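Local coordinates for protein transferrin (Manduca sexta, PDB 6WB6) that binds and transports iron, holding a single ferric ion per molecule together with a carbonate anion, at residues D383-N388 and N400-A405; V353-T358 and S364-M369; M410-A415 and S585-A590; S606-L611 and N619-F624. All coordinates share one frame; numbering follows the deposited sequence.

Contact 1 (D383-N388 and N400-A405); sequences DCVQEN and NGSDLA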
loop_
_atom_site.group_PDB
_atom_site.type_symbol
_atom_site.label_atom_id
_atom_site.label_comp_id
_atom_site.label_asym_id
_atom_site.label_seq_id
_atom_site.Cartn_x
_atom_site.Cartn_y
_atom_site.Cartn_z
ATOM N N ASP A 383 -1.022 -5.700 -14.801
ATOM C CA ASP A 383 -0.855 -5.346 -16.196
ATOM C C ASP A 383 -1.607 -4.054 -16.459
ATOM O O ASP A 383 -2.462 -3.636 -15.677
ATOM C CB ASP A 383 -1.320 -6.468 -17.103
ATOM C CG ASP A 383 -0.901 -6.266 -18.533
ATOM O OD1 ASP A 383 -0.188 -5.270 -18.812
ATOM O OD2 ASP A 383 -1.277 -7.107 -19.374
ATOM N N CYS A 384 -1.217 -3.393 -17.541
ATOM C CA CYS A 384 -1.688 -2.061 -17.877
ATOM C C CYS A 384 -2.273 -2.082 -19.285
ATOM O O CYS A 384 -1.611 -2.525 -20.231
ATOM C CB CYS A 384 -0.528 -1.060 -17.774
ATOM S SG CYS A 384 0.305 -1.122 -16.159
ATOM N N VAL A 385 -3.503 -1.607 -19.417
ATOM C CA VAL A 385 -4.225 -1.614 -20.683
ATOM C C VAL A 385 -4.835 -0.237 -20.901
ATOM O O VAL A 385 -5.441 0.335 -19.989
ATOM C CB VAL A 385 -5.311 -2.698 -20.709
ATOM C CG1 VAL A 385 -6.219 -2.511 -21.916
ATOM C CG2 VAL A 385 -4.651 -4.072 -20.740
ATOM N N GLN A 386 -4.688 0.289 -22.111
ATOM C CA GLN A 386 -4.971 1.694 -22.371
ATOM C C GLN A 386 -6.113 1.852 -23.363
ATOM O O GLN A 386 -6.038 1.375 -24.501
ATOM C CB GLN A 386 -3.739 2.418 -22.896
ATOM C CG GLN A 386 -3.855 3.936 -22.712
ATOM C CD GLN A 386 -3.038 4.702 -23.699
ATOM O OE1 GLN A 386 -2.136 4.156 -24.329
ATOM N NE2 GLN A 386 -3.357 5.968 -23.862
ATOM N N GLU A 387 -7.144 2.557 -22.943
ATOM C CA GLU A 387 -8.200 3.004 -23.830
ATOM C C GLU A 387 -8.161 4.521 -23.825
ATOM O O GLU A 387 -7.429 5.134 -23.048
ATOM C CB GLU A 387 -9.570 2.474 -23.387
ATOM C CG GLU A 387 -9.631 0.952 -23.337
ATOM C CD GLU A 387 -9.659 0.334 -24.723
ATOM O OE1 GLU A 387 -10.151 0.990 -25.665
ATOM O OE2 GLU A 387 -9.155 -0.791 -24.865
ATOM N N ASN A 388 -8.956 5.143 -24.686
ATOM C CA ASN A 388 -8.814 6.578 -24.891
ATOM C C ASN A 388 -9.841 7.386 -24.113
ATOM O O ASN A 388 -9.862 8.613 -24.231
ATOM C CB ASN A 388 -8.861 6.899 -26.387
ATOM C CG ASN A 388 -7.493 6.730 -27.067
ATOM O OD1 ASN A 388 -6.540 6.210 -26.473
ATOM N ND2 ASN A 388 -7.397 7.171 -28.316
ATOM N N ASN A 400 -14.299 -7.689 -20.592
ATOM C CA ASN A 400 -13.129 -8.407 -20.093
ATOM C C ASN A 400 -11.863 -8.099 -20.896
ATOM O O ASN A 400 -10.947 -8.918 -20.978
ATOM C CB ASN A 400 -13.364 -9.910 -20.071
ATOM C CG ASN A 400 -12.404 -10.618 -19.158
ATOM O OD1 ASN A 400 -12.004 -10.075 -18.123
ATOM N ND2 ASN A 400 -11.998 -11.820 -19.547
ATOM N N GLY A 401 -11.797 -6.927 -21.518
ATOM C CA GLY A 401 -10.508 -6.441 -21.962
ATOM C C GLY A 401 -9.656 -5.938 -20.819
ATOM O O GLY A 401 -8.441 -5.820 -20.966
ATOM N N SER A 402 -10.283 -5.644 -19.687
ATOM C CA SER A 402 -9.620 -5.207 -18.474
ATOM C C SER A 402 -10.333 -5.847 -17.298
ATOM O O SER A 402 -11.451 -6.350 -17.423
ATOM C CB SER A 402 -9.647 -3.682 -18.317
ATOM O OG SER A 402 -9.348 -3.033 -19.537
ATOM N N ASP A 403 -9.680 -5.801 -16.144
ATOM C CA ASP A 403 -10.273 -6.270 -14.905
ATOM C C ASP A 403 -10.735 -5.135 -14.007
ATOM O O ASP A 403 -11.594 -5.359 -13.151
ATOM C CB ASP A 403 -9.268 -7.143 -14.153
ATOM C CG ASP A 403 -8.783 -8.310 -14.997
ATOM O OD1 ASP A 403 -9.650 -9.069 -15.506
ATOM O OD2 ASP A 403 -7.549 -8.445 -15.182
ATOM N N LEU A 404 -10.185 -3.931 -14.152
ATOM C CA LEU A 404 -10.738 -2.822 -13.390
ATOM C C LEU A 404 -10.386 -1.503 -14.048
ATOM O O LEU A 404 -9.437 -1.393 -14.822
ATOM C CB LEU A 404 -10.254 -2.812 -11.926
ATOM C CG LEU A 404 -8.766 -2.563 -11.666
ATOM C CD1 LEU A 404 -8.472 -2.453 -10.150
ATOM C CD2 LEU A 404 -7.909 -3.635 -12.274
ATOM N N ALA A 405 -11.145 -0.494 -13.654
ATOM C CA ALA A 405 -11.025 0.843 -14.177
ATOM C C ALA A 405 -11.642 1.744 -13.137
ATOM O O ALA A 405 -12.483 1.307 -12.344
ATOM C CB ALA A 405 -11.719 0.981 -15.535
#
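Val385 and Ser402 bring the two backbones closest, with 6.8 Å between Val385 CA and Ser402 CA, where the end of strand 381-386 faces the loop that follows helix 390-399. No hydrogen bond links the two segments. The contact rests on the methyls of Val385. CG1 lies opposite the backbone N across the CA-CB bond (chi1 169°) and reaches the serine hydroxyl, 4.0 Å from Val385 CG1 to Ser402 OG. The carbonyl of Gly401 lies beside both branches: its O is 4.1 Å from Val385 CG1 and 4.2 Å from Val385 CG2. These are loose van der Waals contacts of a methyl pair with two oxygens. The polar need of Ser402 is met on its own side, since its OG is hydrogen-bonded to Ser396 OG in the preceding helix. Asn400, with a positive phi of 65°, ends helix 390-399 in a Schellman motif. Asp403, further along, forms a salt bridge with Arg354 of the neighbouring strand 352-357. Glu387, on the same side as Val385, touches Ala392 of helix 390-399, and Cys384 on the other side packs on Leu363 of helix 360-375. Parallel strands 352-357 and 381-386 have a helix on either face. This strand-helix alternation is typical of the alpha/beta domains of transferrin lobes, which belong to the periplasmic-binding-protein clan.

Contact 2 (V353-T358 and S364-M369); sequences VRLCVT and SKCRAM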
loop_
_atom_site.group_PDB
_atom_site.type_symbol
_atom_site.label_atom_id
_atom_site.label_comp_id
_atom_site.label_asym_id
_atom_site.label_seq_id
_atom_site.Cartn_x
_atom_site.Cartn_y
_atom_site.Cartn_z
ATOM N N VAL A 353 -3.781 -8.987 -13.012
ATOM C CA VAL A 353 -4.858 -8.028 -12.877
ATOM C C VAL A 353 -4.560 -6.871 -13.834
ATOM O O VAL A 353 -3.478 -6.259 -13.782
ATOM C CB VAL A 353 -5.016 -7.570 -11.422
ATOM C CG1 VAL A 353 -3.764 -6.877 -10.909
ATOM C CG2 VAL A 353 -6.225 -6.665 -11.269
ATOM N N ARG A 354 -5.497 -6.606 -14.734
ATOM C CA ARG A 354 -5.311 -5.629 -15.807
ATOM C C ARG A 354 -6.063 -4.368 -15.420
ATOM O O ARG A 354 -7.296 -4.379 -15.337
ATOM C CB ARG A 354 -5.810 -6.156 -17.149
ATOM C CG ARG A 354 -5.212 -7.477 -17.571
ATOM C CD ARG A 354 -6.002 -8.090 -18.695
ATOM N NE ARG A 354 -7.328 -8.497 -18.210
ATOM C CZ ARG A 354 -8.317 -8.933 -18.984
ATOM N NH1 ARG A 354 -8.151 -9.014 -20.303
ATOM N NH2 ARG A 354 -9.488 -9.259 -18.441
ATOM N N LEU A 355 -5.325 -3.310 -15.122
ATOM C CA LEU A 355 -5.923 -2.018 -14.825
ATOM C C LEU A 355 -6.052 -1.244 -16.125
ATOM O O LEU A 355 -5.088 -1.154 -16.888
ATOM C CB LEU A 355 -5.078 -1.214 -13.845
ATOM C CG LEU A 355 -5.524 0.248 -13.692
ATOM C CD1 LEU A 355 -6.908 0.357 -13.118
ATOM C CD2 LEU A 355 -4.513 1.051 -12.864
ATOM N N CYS A 356 -7.224 -0.682 -16.365
ATOM C CA CYS A 356 -7.436 0.111 -17.564
ATOM C C CYS A 356 -7.093 1.560 -17.252
ATOM O O CYS A 356 -7.541 2.106 -16.238
ATOM C CB CYS A 356 -8.873 -0.005 -18.056
ATOM S SG CYS A 356 -9.056 0.758 -19.715
ATOM N N VAL A 357 -6.249 2.156 -18.093
ATOM C CA VAL A 357 -5.829 3.541 -17.963
ATOM C C VAL A 357 -6.258 4.300 -19.213
ATOM O O VAL A 357 -6.468 3.718 -20.278
ATOM C CB VAL A 357 -4.308 3.649 -17.766
ATOM C CG1 VAL A 357 -3.871 2.837 -16.557
ATOM C CG2 VAL A 357 -3.598 3.152 -18.999
ATOM N N THR A 358 -6.365 5.621 -19.079
ATOM C CA THR A 358 -6.916 6.456 -20.139
ATOM C C THR A 358 -5.915 7.433 -20.738
ATOM O O THR A 358 -6.337 8.353 -21.439
ATOM C CB THR A 358 -8.110 7.263 -19.633
ATOM O OG1 THR A 358 -7.713 8.049 -18.507
ATOM C CG2 THR A 358 -9.256 6.355 -19.226
ATOM N N SER A 364 2.242 4.828 -18.530
ATOM C CA SER A 364 3.618 4.705 -18.078
ATOM C C SER A 364 3.687 4.625 -16.557
ATOM O O SER A 364 4.546 3.917 -16.026
ATOM C CB SER A 364 4.455 5.860 -18.603
ATOM O OG SER A 364 3.839 7.079 -18.266
ATOM N N LYS A 365 2.795 5.325 -15.853
ATOM C CA LYS A 365 2.777 5.227 -14.399
ATOM C C LYS A 365 2.343 3.837 -13.965
ATOM O O LYS A 365 2.916 3.256 -13.032
ATOM C CB LYS A 365 1.855 6.304 -13.800
ATOM C CG LYS A 365 1.870 6.336 -12.262
ATOM C CD LYS A 365 1.015 7.438 -11.654
ATOM C CE LYS A 365 0.960 7.272 -10.137
ATOM N NZ LYS A 365 0.260 8.371 -9.394
ATOM N N CYS A 366 1.360 3.269 -14.660
ATOM C CA CYS A 366 0.912 1.915 -14.347
ATOM C C CYS A 366 2.022 0.895 -14.583
ATOM O O CYS A 366 2.180 -0.064 -13.816
ATOM C CB CYS A 366 -0.323 1.591 -15.187
ATOM S SG CYS A 366 -0.945 -0.056 -14.970
ATOM N N ARG A 367 2.830 1.100 -15.625
ATOM C CA ARG A 367 3.907 0.155 -15.905
ATOM C C ARG A 367 5.035 0.267 -14.887
ATOM O O ARG A 367 5.636 -0.746 -14.527
ATOM C CB ARG A 367 4.447 0.368 -17.311
ATOM C CG ARG A 367 3.487 -0.189 -18.369
ATOM C CD ARG A 367 4.003 0.042 -19.802
ATOM N NE ARG A 367 3.115 -0.590 -20.775
ATOM C CZ ARG A 367 3.000 -0.209 -22.041
ATOM N NH1 ARG A 367 3.722 0.816 -22.500
ATOM N NH2 ARG A 367 2.157 -0.857 -22.847
ATOM N N ALA A 368 5.376 1.488 -14.455
ATOM C CA ALA A 368 6.405 1.630 -13.426
ATOM C C ALA A 368 5.895 1.075 -12.103
ATOM O O ALA A 368 6.625 0.392 -11.384
ATOM C CB ALA A 368 6.824 3.101 -13.287
ATOM N N MET A 369 4.618 1.303 -11.813
ATOM C CA MET A 369 3.995 0.719 -10.634
ATOM C C MET A 369 3.962 -0.803 -10.711
ATOM O O MET A 369 4.154 -1.484 -9.700
ATOM C CB MET A 369 2.591 1.287 -10.485
ATOM C CG MET A 369 1.843 0.839 -9.278
ATOM S SD MET A 369 0.490 1.967 -8.956
ATOM C CE MET A 369 -0.304 2.002 -10.556
#
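No ring, amide or other flat group takes part where Leu355 and Val357 meet Cys366, so there is no face or edge to cover; the surfaces are methyls and a sulfur. The two strand residues stand on the same side of strand 352-357, and helix 360-375 lays Cys366 against both. One methyl of Val357 touches the start of the cysteine side chain, 4.0 Å from Val357 CG1 to Cys366 CB. Leu355 meets its far end, with Leu355 CD2 at 4.3 Å from Cys366 SG. SG is anti to the N of Cys366 (chi1 177°), running along the strand toward Leu355. That direction also suits its disulfide with Cys384 on strand 381-386. The segments belong to a beta-alpha-beta unit: strand 352-357, the helix, then parallel strand 381-386. Lys365, next to the cysteine, turns its NZ to the carbonyls of Ile620 and Val630. All three touching residues are buried, and no hydrogen bond crosses between the segments. As a disulfide, the sulfur has no S-H to donate. Here it acts as an apolar surface: across these segments the strand and helix meet by apolar contact, while the disulfide ties the helix to the next strand.

Contact 3 (M410-A415 and S585-A590); sequences MRVAAA and SRTWVA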
loop_
_atom_site.group_PDB
_atom_site.type_symbol
_atom_site.label_atom_id
_atom_site.label_comp_id
_atom_site.label_asym_id
_atom_site.label_seq_id
_atom_site.Cartn_x
_atom_site.Cartn_y
_atom_site.Cartn_z
ATOM N N MET A 410 -19.985 11.036 -9.332
ATOM C CA MET A 410 -21.282 10.387 -9.420
ATOM C C MET A 410 -21.426 9.478 -10.637
ATOM O O MET A 410 -22.550 9.098 -10.977
ATOM C CB MET A 410 -22.390 11.445 -9.432
ATOM C CG MET A 410 -22.335 12.443 -8.255
ATOM S SD MET A 410 -21.072 13.746 -8.365
ATOM C CE MET A 410 -21.542 14.611 -9.880
ATOM N N ARG A 411 -20.330 9.104 -11.286
ATOM C CA ARG A 411 -20.403 8.221 -12.440
ATOM C C ARG A 411 -20.308 6.747 -12.070
ATOM O O ARG A 411 -20.416 5.898 -12.962
ATOM C CB ARG A 411 -19.310 8.580 -13.443
ATOM C CG ARG A 411 -19.529 9.942 -14.069
ATOM C CD ARG A 411 -18.564 10.256 -15.206
ATOM N NE ARG A 411 -17.178 10.412 -14.766
ATOM C CZ ARG A 411 -16.727 11.411 -14.009
ATOM N NH1 ARG A 411 -17.540 12.355 -13.562
ATOM N NH2 ARG A 411 -15.448 11.460 -13.693
ATOM N N VAL A 412 -20.141 6.423 -10.782
ATOM C CA VAL A 412 -20.040 5.023 -10.361
ATOM C C VAL A 412 -21.381 4.307 -10.516
ATOM O O VAL A 412 -21.439 3.147 -10.935
ATOM C CB VAL A 412 -19.532 4.925 -8.908
ATOM C CG1 VAL A 412 -19.403 3.461 -8.478
ATOM C CG2 VAL A 412 -18.206 5.641 -8.745
ATOM N N ALA A 413 -22.477 4.956 -10.139
ATOM C CA ALA A 413 -23.768 4.312 -10.304
ATOM C C ALA A 413 -24.134 4.216 -11.780
ATOM O O ALA A 413 -24.611 3.176 -12.243
ATOM C CB ALA A 413 -24.839 5.067 -9.526
ATOM N N ALA A 414 -23.911 5.291 -12.531
ATOM C CA ALA A 414 -24.083 5.243 -13.981
ATOM C C ALA A 414 -23.298 4.098 -14.597
ATOM O O ALA A 414 -23.821 3.337 -15.413
ATOM C CB ALA A 414 -23.637 6.564 -14.604
ATOM N N ALA A 415 -22.024 3.969 -14.224
ATOM C CA ALA A 415 -21.192 2.926 -14.813
ATOM C C ALA A 415 -21.704 1.537 -14.475
ATOM O O ALA A 415 -21.500 0.599 -15.254
ATOM C CB ALA A 415 -19.754 3.087 -14.341
ATOM N N SER A 585 -15.943 8.797 -3.881
ATOM C CA SER A 585 -14.572 9.167 -4.197
ATOM C C SER A 585 -14.150 8.374 -5.415
ATOM O O SER A 585 -14.789 7.384 -5.767
ATOM C CB SER A 585 -13.613 8.856 -3.043
ATOM O OG SER A 585 -13.279 7.480 -3.016
ATOM N N ARG A 586 -13.068 8.804 -6.060
ATOM C CA ARG A 586 -12.565 8.025 -7.178
ATOM C C ARG A 586 -12.615 6.551 -6.805
ATOM O O ARG A 586 -12.101 6.149 -5.759
ATOM C CB ARG A 586 -11.139 8.419 -7.537
ATOM C CG ARG A 586 -10.508 7.498 -8.528
ATOM C CD ARG A 586 -9.239 8.098 -9.128
ATOM N NE ARG A 586 -9.535 9.279 -9.924
ATOM C CZ ARG A 586 -8.615 10.065 -10.485
ATOM N NH1 ARG A 586 -7.318 9.809 -10.363
ATOM N NH2 ARG A 586 -8.996 11.115 -11.180
ATOM N N THR A 587 -13.245 5.758 -7.669
ATOM C CA THR A 587 -13.602 4.367 -7.407
ATOM C C THR A 587 -13.163 3.490 -8.565
ATOM O O THR A 587 -13.361 3.855 -9.729
ATOM C CB THR A 587 -15.092 4.204 -7.264
ATOM O OG1 THR A 587 -15.558 4.971 -6.157
ATOM C CG2 THR A 587 -15.421 2.772 -7.062
ATOM N N TRP A 588 -12.610 2.323 -8.248
ATOM C CA TRP A 588 -12.256 1.336 -9.255
ATOM C C TRP A 588 -13.347 0.284 -9.320
ATOM O O TRP A 588 -13.802 -0.222 -8.282
ATOM C CB TRP A 588 -10.883 0.713 -8.971
ATOM C CG TRP A 588 -9.806 1.723 -9.229
ATOM C CD1 TRP A 588 -8.999 1.793 -10.314
ATOM C CD2 TRP A 588 -9.424 2.826 -8.367
ATOM N NE1 TRP A 588 -8.138 2.865 -10.198
ATOM C CE2 TRP A 588 -8.390 3.521 -9.019
ATOM C CE3 TRP A 588 -9.857 3.284 -7.114
ATOM C CZ2 TRP A 588 -7.788 4.659 -8.470
ATOM C CZ3 TRP A 588 -9.241 4.415 -6.561
ATOM C CH2 TRP A 588 -8.235 5.090 -7.246
ATOM N N VAL A 589 -13.806 -0.003 -10.533
ATOM C CA VAL A 589 -14.943 -0.890 -10.719
ATOM C C VAL A 589 -14.488 -2.078 -11.540
ATOM O O VAL A 589 -13.530 -2.000 -12.318
ATOM C CB VAL A 589 -16.144 -0.192 -11.383
ATOM C CG1 VAL A 589 -16.576 0.984 -10.569
ATOM C CG2 VAL A 589 -15.814 0.218 -12.795
ATOM N N ALA A 590 -15.193 -3.190 -11.352
ATOM C CA ALA A 590 -14.868 -4.445 -12.001
ATOM C C ALA A 590 -16.139 -5.130 -12.478
ATOM O O ALA A 590 -17.246 -4.829 -12.029
ATOM C CB ALA A 590 -14.104 -5.386 -11.063
#
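Val412 sets its two methyls on Thr587 and Val589, alternate residues on the helix-facing side of strand 587-590. CG2 overlaps the threonine, with Val412 CG2 3.7 Å from Thr587 CB. The hydroxyl lies alongside, and Val412 CG2 is 3.8 Å from Thr587 OG1. The two side chains cross at about a right angle. The other branch reaches further down the strand, 4.3 Å from Val412 CG1 to Val589 CG1. Helix 411-419 lies here on one face of the four-stranded antiparallel sheet in which strand 587-590 runs between strands 405-407 and 422-428. Val407 of the first of these also touches Val412. On the opposite face of the strand, Trp588 stacks with Phe425. The threonine hydroxyl is satisfied close by: OG1, placed beside its own backbone N (chi1 -62°), donates to the carbonyl two residues back, 2.6 Å from Thr587 OG1 to Ser585 O. The C=O...O angle of 163° puts the donor nearly in line with the carbonyl. A valine in place of Thr587 would probably leave that Ser585 carbonyl without its hydroxyl partner and the chain ahead of the strand less firmly fixed. One residue before the threonine, Arg586 forms a salt bridge with Asp408, just ahead of the helix.

Contact 4 (S606-L611 and N619-F624); sequences SLAQML and NIYGEF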
loop_
_atom_site.group_PDB
_atom_site.type_symbol
_atom_site.label_atom_id
_atom_site.label_comp_id
_atom_site.label_asym_id
_atom_site.label_seq_id
_atom_site.Cartn_x
_atom_site.Cartn_y
_atom_site.Cartn_z
ATOM N N SER A 606 -2.320 -3.547 -1.444
ATOM C CA SER A 606 -0.996 -3.875 -0.922
ATOM C C SER A 606 -0.002 -2.787 -1.291
ATOM O O SER A 606 0.882 -2.459 -0.504
ATOM C CB SER A 606 -0.512 -5.215 -1.451
ATOM O OG SER A 606 -1.369 -6.288 -1.059
ATOM N N LEU A 607 -0.122 -2.234 -2.500
ATOM C CA LEU A 607 0.682 -1.073 -2.869
ATOM C C LEU A 607 0.431 0.089 -1.935
ATOM O O LEU A 607 1.372 0.661 -1.379
ATOM C CB LEU A 607 0.381 -0.654 -4.307
ATOM C CG LEU A 607 1.108 -1.509 -5.337
ATOM C CD1 LEU A 607 0.614 -1.191 -6.770
ATOM C CD2 LEU A 607 2.605 -1.268 -5.181
ATOM N N ALA A 608 -0.833 0.472 -1.779
ATOM C CA ALA A 608 -1.161 1.648 -0.989
ATOM C C ALA A 608 -0.619 1.515 0.420
ATOM O O ALA A 608 -0.148 2.488 1.015
ATOM C CB ALA A 608 -2.673 1.847 -0.955
ATOM N N GLN A 609 -0.662 0.310 0.971
ATOM C CA GLN A 609 -0.253 0.180 2.362
ATOM C C GLN A 609 1.268 0.060 2.482
ATOM O O GLN A 609 1.870 0.663 3.370
ATOM C CB GLN A 609 -1.001 -0.978 2.994
ATOM C CG GLN A 609 -0.300 -2.288 3.046
ATOM C CD GLN A 609 -1.124 -3.310 3.823
ATOM O OE1 GLN A 609 -2.176 -2.974 4.390
ATOM N NE2 GLN A 609 -0.664 -4.562 3.837
ATOM N N MET A 610 1.909 -0.628 1.542
ATOM C CA MET A 610 3.365 -0.657 1.502
ATOM C C MET A 610 3.969 0.730 1.283
ATOM O O MET A 610 5.056 1.025 1.789
ATOM C CB MET A 610 3.813 -1.604 0.390
ATOM C CG MET A 610 5.316 -1.712 0.262
ATOM S SD MET A 610 5.800 -2.827 -1.072
ATOM C CE MET A 610 4.979 -1.973 -2.381
ATOM N N LEU A 611 3.312 1.583 0.504
ATOM C CA LEU A 611 3.894 2.863 0.115
ATOM C C LEU A 611 3.404 4.030 0.948
ATOM O O LEU A 611 3.823 5.170 0.708
ATOM C CB LEU A 611 3.602 3.138 -1.354
ATOM C CG LEU A 611 4.324 2.185 -2.291
ATOM C CD1 LEU A 611 3.759 2.432 -3.701
ATOM C CD2 LEU A 611 5.840 2.417 -2.244
ATOM N N ASN A 619 6.274 6.803 -5.751
ATOM C CA ASN A 619 5.430 7.896 -5.315
ATOM C C ASN A 619 4.059 7.652 -5.930
ATOM O O ASN A 619 3.690 8.207 -6.971
ATOM C CB ASN A 619 6.041 9.223 -5.727
ATOM C CG ASN A 619 5.390 10.394 -5.044
ATOM O OD1 ASN A 619 4.469 10.228 -4.242
ATOM N ND2 ASN A 619 5.870 11.592 -5.348
ATOM N N ILE A 620 3.313 6.757 -5.283
ATOM C CA ILE A 620 2.053 6.294 -5.845
ATOM C C ILE A 620 1.067 7.450 -5.997
ATOM O O ILE A 620 0.313 7.500 -6.964
ATOM C CB ILE A 620 1.477 5.142 -4.997
ATOM C CG1 ILE A 620 0.201 4.600 -5.645
ATOM C CG2 ILE A 620 1.214 5.554 -3.564
ATOM C CD1 ILE A 620 -0.231 3.224 -5.123
ATOM N N TYR A 621 1.062 8.400 -5.061
ATOM C CA TYR A 621 0.132 9.522 -5.117
ATOM C C TYR A 621 0.774 10.825 -5.574
ATOM O O TYR A 621 0.117 11.857 -5.534
ATOM C CB TYR A 621 -0.523 9.747 -3.750
ATOM C CG TYR A 621 -1.092 8.502 -3.117
ATOM C CD1 TYR A 621 -1.909 7.648 -3.830
ATOM C CD2 TYR A 621 -0.788 8.177 -1.809
ATOM C CE1 TYR A 621 -2.421 6.516 -3.264
ATOM C CE2 TYR A 621 -1.301 7.041 -1.228
ATOM C CZ TYR A 621 -2.117 6.212 -1.964
ATOM O OH TYR A 621 -2.635 5.070 -1.417
ATOM N N GLY A 622 2.025 10.815 -6.019
ATOM C CA GLY A 622 2.716 12.049 -6.340
ATOM C C GLY A 622 2.564 12.467 -7.804
ATOM O O GLY A 622 1.970 11.772 -8.622
ATOM N N GLU A 623 3.124 13.635 -8.112
ATOM C CA GLU A 623 3.236 14.097 -9.493
ATOM C C GLU A 623 3.978 13.078 -10.340
ATOM O O GLU A 623 4.932 12.451 -9.887
ATOM C CB GLU A 623 3.989 15.433 -9.554
ATOM C CG GLU A 623 3.127 16.670 -9.729
ATOM C CD GLU A 623 3.952 17.897 -10.141
ATOM O OE1 GLU A 623 5.127 17.728 -10.546
ATOM O OE2 GLU A 623 3.422 19.027 -10.060
ATOM N N PHE A 624 3.549 12.908 -11.585
ATOM C CA PHE A 624 4.208 11.965 -12.481
ATOM C C PHE A 624 4.459 12.682 -13.803
ATOM O O PHE A 624 3.510 13.076 -14.489
ATOM C CB PHE A 624 3.364 10.704 -12.656
ATOM C CG PHE A 624 4.088 9.594 -13.332
ATOM C CD1 PHE A 624 4.254 9.598 -14.707
ATOM C CD2 PHE A 624 4.611 8.553 -12.599
ATOM C CE1 PHE A 624 4.923 8.596 -15.327
ATOM C CE2 PHE A 624 5.274 7.540 -13.206
ATOM C CZ PHE A 624 5.443 7.553 -14.575
HETATM O O HOH W 1 -1.757 4.553 0.915
#
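This is a buried, mainly apolar contact with one water bridge: Leu607, Ala608 and Leu611, in the last turns of helix 597-611, meet Ile620 and Tyr621 in the long loop before strand 638-641. Its centre is about 7 Å from the centre of the folded chain. Ile620 makes the largest contribution. Its CG1 is anti to the backbone N (chi1 -176°), and this takes CD1 to the helix, 4.0 Å from Ile620 CD1 to Leu607 CB. Leu611 packs nearer the base of the side chain, with Leu611 CD1 3.8 Å from Ile620 CB, and the two side chains cross obliquely. The other isoleucine branch is shared. CG2 lies 4.1 Å from Leu611 CB, and on its other side it stands 3.5 Å above the plane of the Tyr621 ring, over the centre, as in a CH-pi contact. Both loop residues are the central pair of a type I beta turn from Asn619 to Gly622, closed by the bond from Gly622 N to Asn619 O. The turn puts the isoleucine and the tyrosine next to each other against one helix. Asn619 N also bonds to Asp38, from the other transferrin-like half of the chain. The tyrosine hydroxyl lies over the alanine methyl, 3.3 Å from Tyr621 OH to Ala608 CB. A water at the ring edge, in its plane, joins loop to helix. The water O is 2.6 Å from Ala608 O, to which it donates, and 2.5 Å from Tyr621 OH.

All four contacts lie in the second transferrin-like half, residues 353-658. Contacts 1 and 2 are 8 Å apart between centres and share a two-stranded parallel sheet, joined by the disulfide from Cys384 SG to Cys366 SG (2.0 Å). Contact 3 meets contact 1 through the probable backbone bond from Val589 N to Ala405 O (2.6 Å). Contact 4 meets contact 2 through the probable hydrogen bond from Lys365 NZ to Ile620 O (2.6 Å). The protein ligands seen on the ferric ion are Tyr90 and Tyr204, in the first half. Contact 4 touches that half through Asp38, and the Leu611 side chain is about 10 Å from that of Asp57, an iron ligand by prediction only.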